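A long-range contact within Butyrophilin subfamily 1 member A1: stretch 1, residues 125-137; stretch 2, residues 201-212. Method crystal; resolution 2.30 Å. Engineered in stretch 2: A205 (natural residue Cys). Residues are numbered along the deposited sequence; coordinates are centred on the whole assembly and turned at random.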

# COMPACT_ATOMS: atom_id res chain seq x y z
N LEU A 125 5.59 -5.59 -2.60
CA LEU A 125 4.46 -4.73 -2.96
C LEU A 125 4.03 -3.91 -1.75
O LEU A 125 3.78 -4.45 -0.69
CB LEU A 125 3.29 -5.56 -3.47
CG LEU A 125 2.13 -4.68 -3.94
CD1 LEU A 125 2.59 -3.72 -5.04
CD2 LEU A 125 0.98 -5.54 -4.39
N LYS A 126 3.97 -2.60 -1.90
CA LYS A 126 3.46 -1.74 -0.82
C LYS A 126 2.18 -1.12 -1.28
O LYS A 126 2.21 -0.34 -2.19
CB LYS A 126 4.44 -0.60 -0.50
CG LYS A 126 5.71 -1.02 0.26
CD LYS A 126 5.42 -1.35 1.67
CE LYS A 126 6.68 -1.38 2.47
NZ LYS A 126 6.28 -1.69 3.84
N VAL A 127 1.07 -1.41 -0.60
CA VAL A 127 -0.22 -0.92 -1.02
C VAL A 127 -0.60 0.29 -0.19
O VAL A 127 -0.28 0.33 1.00
CB VAL A 127 -1.35 -1.99 -0.93
CG1 VAL A 127 -2.65 -1.36 -1.36
CG2 VAL A 127 -0.99 -3.25 -1.75
N ALA A 128 -1.27 1.25 -0.81
CA ALA A 128 -1.68 2.45 -0.14
C ALA A 128 -3.10 2.86 -0.56
O ALA A 128 -3.52 2.61 -1.68
CB ALA A 128 -0.70 3.58 -0.45
N ALA A 129 -3.84 3.44 0.36
CA ALA A 129 -5.09 4.08 -0.01
C ALA A 129 -5.11 5.38 0.70
O ALA A 129 -4.68 5.48 1.85
CB ALA A 129 -6.28 3.26 0.41
N LEU A 130 -5.64 6.36 0.02
CA LEU A 130 -5.82 7.67 0.55
C LEU A 130 -7.28 7.82 0.94
O LEU A 130 -8.15 7.51 0.14
CB LEU A 130 -5.53 8.59 -0.59
CG LEU A 130 -5.32 10.04 -0.29
CD1 LEU A 130 -3.95 10.23 0.36
CD2 LEU A 130 -5.33 10.42 -1.74
N GLY A 131 -7.54 8.28 2.16
CA GLY A 131 -8.92 8.32 2.67
C GLY A 131 -9.70 9.59 2.42
O GLY A 131 -9.31 10.40 1.59
N SER A 132 -10.80 9.75 3.16
CA SER A 132 -11.77 10.83 2.95
C SER A 132 -11.29 12.14 3.53
O SER A 132 -10.45 12.13 4.45
CB SER A 132 -13.08 10.49 3.65
OG SER A 132 -12.86 10.22 5.03
N ASP A 133 -11.84 13.25 3.03
CA ASP A 133 -11.70 14.57 3.63
C ASP A 133 -11.95 14.52 5.14
O ASP A 133 -13.05 14.12 5.56
CB ASP A 133 -12.66 15.60 3.01
CG ASP A 133 -12.28 15.99 1.59
OD1 ASP A 133 -11.44 15.34 0.94
OD2 ASP A 133 -12.86 16.97 1.08
N PRO A 134 -10.94 14.90 5.95
CA PRO A 134 -11.10 14.83 7.43
C PRO A 134 -12.17 15.77 7.93
O PRO A 134 -12.48 16.75 7.28
CB PRO A 134 -9.73 15.24 7.98
CG PRO A 134 -8.96 15.80 6.78
CD PRO A 134 -9.56 15.18 5.54
N HIS A 135 -12.71 15.47 9.10
CA HIS A 135 -13.77 16.27 9.65
C HIS A 135 -13.52 16.50 11.11
O HIS A 135 -13.16 15.57 11.84
CB HIS A 135 -15.11 15.56 9.50
CG HIS A 135 -16.25 16.39 10.00
ND1 HIS A 135 -16.79 16.22 11.25
CD2 HIS A 135 -16.88 17.45 9.45
CE1 HIS A 135 -17.73 17.13 11.44
NE2 HIS A 135 -17.79 17.90 10.38
N ILE A 136 -13.74 17.72 11.55
CA ILE A 136 -13.65 18.01 12.97
C ILE A 136 -15.01 18.30 13.61
O ILE A 136 -15.73 19.18 13.19
CB ILE A 136 -12.64 19.18 13.28
CG1 ILE A 136 -11.21 18.77 12.91
CG2 ILE A 136 -12.68 19.52 14.74
CD1 ILE A 136 -10.20 19.99 12.88
N SER A 137 -15.32 17.53 14.65
CA SER A 137 -16.43 17.77 15.57
C SER A 137 -15.96 18.62 16.71
O SER A 137 -14.94 18.31 17.31
CB SER A 137 -16.86 16.45 16.21
OG SER A 137 -17.91 15.89 15.49
N ASN A 201 -7.62 29.33 15.14
CA ASN A 201 -7.95 28.15 14.37
C ASN A 201 -7.08 26.99 14.81
O ASN A 201 -5.96 27.19 15.31
CB ASN A 201 -7.61 28.35 12.90
CG ASN A 201 -8.37 29.48 12.27
OD1 ASN A 201 -9.61 29.53 12.33
ND2 ASN A 201 -7.64 30.40 11.63
N VAL A 202 -7.60 25.78 14.61
CA VAL A 202 -6.81 24.57 14.71
C VAL A 202 -7.04 23.72 13.48
O VAL A 202 -8.18 23.58 13.03
CB VAL A 202 -7.21 23.74 15.91
CG1 VAL A 202 -6.51 22.38 15.86
CG2 VAL A 202 -6.86 24.47 17.18
N SER A 203 -5.98 23.12 12.96
CA SER A 203 -6.14 22.16 11.89
C SER A 203 -5.75 20.71 12.27
O SER A 203 -4.98 20.48 13.21
CB SER A 203 -5.39 22.63 10.64
OG SER A 203 -4.03 22.34 10.78
N CYS A 204 -6.29 19.76 11.52
CA CYS A 204 -6.03 18.35 11.71
C CYS A 204 -5.57 17.88 10.34
O CYS A 204 -6.24 18.14 9.37
CB CYS A 204 -7.32 17.62 12.11
SG CYS A 204 -7.16 15.77 12.09
N ALA A 205 -4.42 17.21 10.26
CA ALA A 205 -3.96 16.66 9.01
C ALA A 205 -3.88 15.17 9.15
O ALA A 205 -3.39 14.68 10.16
CB ALA A 205 -2.58 17.22 8.61
N ILE A 206 -4.37 14.46 8.14
CA ILE A 206 -4.23 13.04 8.11
C ILE A 206 -3.27 12.73 6.98
O ILE A 206 -3.52 13.12 5.85
CB ILE A 206 -5.60 12.30 7.80
CG1 ILE A 206 -6.76 12.79 8.70
CG2 ILE A 206 -5.43 10.84 7.90
CD1 ILE A 206 -6.59 12.54 10.18
N ARG A 207 -2.22 11.98 7.25
CA ARG A 207 -1.24 11.78 6.20
C ARG A 207 -0.98 10.32 5.94
O ARG A 207 -0.73 9.57 6.87
CB ARG A 207 0.07 12.46 6.65
CG ARG A 207 1.19 12.41 5.61
CD ARG A 207 2.38 13.24 6.09
NE ARG A 207 3.51 13.16 5.17
CZ ARG A 207 3.68 13.96 4.12
NH1 ARG A 207 2.77 14.90 3.83
NH2 ARG A 207 4.75 13.83 3.37
N ASN A 208 -0.98 9.93 4.68
CA ASN A 208 -0.46 8.64 4.28
C ASN A 208 1.06 8.78 4.05
O ASN A 208 1.49 9.33 3.03
CB ASN A 208 -1.18 8.17 3.03
CG ASN A 208 -0.87 6.76 2.65
OD1 ASN A 208 0.28 6.39 2.59
ND2 ASN A 208 -1.92 5.95 2.37
N LEU A 209 1.86 8.25 4.99
CA LEU A 209 3.34 8.35 4.99
C LEU A 209 4.03 7.62 3.83
O LEU A 209 5.06 8.04 3.35
CB LEU A 209 3.90 7.81 6.30
CG LEU A 209 3.36 8.57 7.51
CD1 LEU A 209 3.95 7.96 8.76
CD2 LEU A 209 3.79 9.99 7.37
N LEU A 210 3.39 6.56 3.36
CA LEU A 210 3.84 5.78 2.24
C LEU A 210 3.72 6.53 0.90
O LEU A 210 4.66 6.51 0.08
CB LEU A 210 3.01 4.51 2.23
CG LEU A 210 3.45 3.28 1.46
CD1 LEU A 210 4.96 2.97 1.64
CD2 LEU A 210 2.58 2.13 1.95
N LEU A 211 2.59 7.18 0.67
CA LEU A 211 2.44 8.07 -0.49
C LEU A 211 3.06 9.45 -0.31
O LEU A 211 3.29 10.14 -1.30
CB LEU A 211 0.96 8.26 -0.86
CG LEU A 211 0.14 7.04 -1.30
CD1 LEU A 211 -1.30 7.41 -1.50
CD2 LEU A 211 0.71 6.43 -2.56
N GLY A 212 3.31 9.88 0.93
CA GLY A 212 3.73 11.25 1.20
C GLY A 212 2.63 12.22 0.78
O GLY A 212 2.90 13.27 0.13

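A single side chain carries all the polar bonding of this contact: the carboxamide of N208 is the one group that hydrogen-bonds across the two stretches, and no backbone-to-backbone hydrogen bond links them. N208 ND2 donates to the carbonyl A129 O at 2.8 Å with an N-H...O angle of 132°, a short bond that is clearly bent. The other end of the same amide faces its own chain. N208 OD1 accepts from L211 N at 3.1 Å and 168°, close to linear, and more weakly from L210 N at 3.2 Å and 122°. Both acceptances fall on the turn that follows the strand, where residues 209-211 adopt helical phi/psi without the regular bonds. The amide therefore ties this turn to the loop at A129, with chi1 at -171° (t).

The backbone spacing fits a contact made largely through side chains. The end-to-end directions lie 165° apart, so the stretches run nearly antiparallel, but A128 CA and L210 CA are 6.9 Å apart. L130 CA lies 6.6 Å from N208 CA, and P134 CA lies 7.1 Å from I206 CA. These separations exceed the spacing of roughly 5 Å expected of paired strands in a sheet, leaving room for side chains between the chains.

Alternation along strand 201-208 sets which residues meet stretch 1. The CA-to-CB bonds of V202, C204, I206 and N208 point toward it, while those of S203, R207 and the engineered A205 point away. On the opposing side, P134 and I136 point toward stretch 2 and H135 between them points away. The resulting pairs are apolar: P134 CB lies 3.9 Å from I206 CG1, and I136 CD1 lies 3.8 Å from C204 CB. I136 CD1 also comes within 4.1 Å of the carbonyl V202 O, a van der Waals approach from a methyl that cannot donate a conventional hydrogen bond.

At the other end, the small side chain of A128 fits against the turn. A128 CB is 3.7 Å from L211 CG and 4.3 Å from L210 CD2, distances typical of hydrocarbon packing. L210 CD2 reaches further along stretch 1, to 4.1 Å from K126 CB and 3.5 Å from the carbonyl V127 O; the K126 contact involves the aliphatic base of the lysine rather than its charge. L130 points sideways at CB, yet its end comes nearer, and L130 CD1 sits 4.3 Å from L211 CD1. The two stretches bury 524 Å² between them, both sides summed; apolar pairs lie along the length of the contact, and the N208 bond sits near its A128 end.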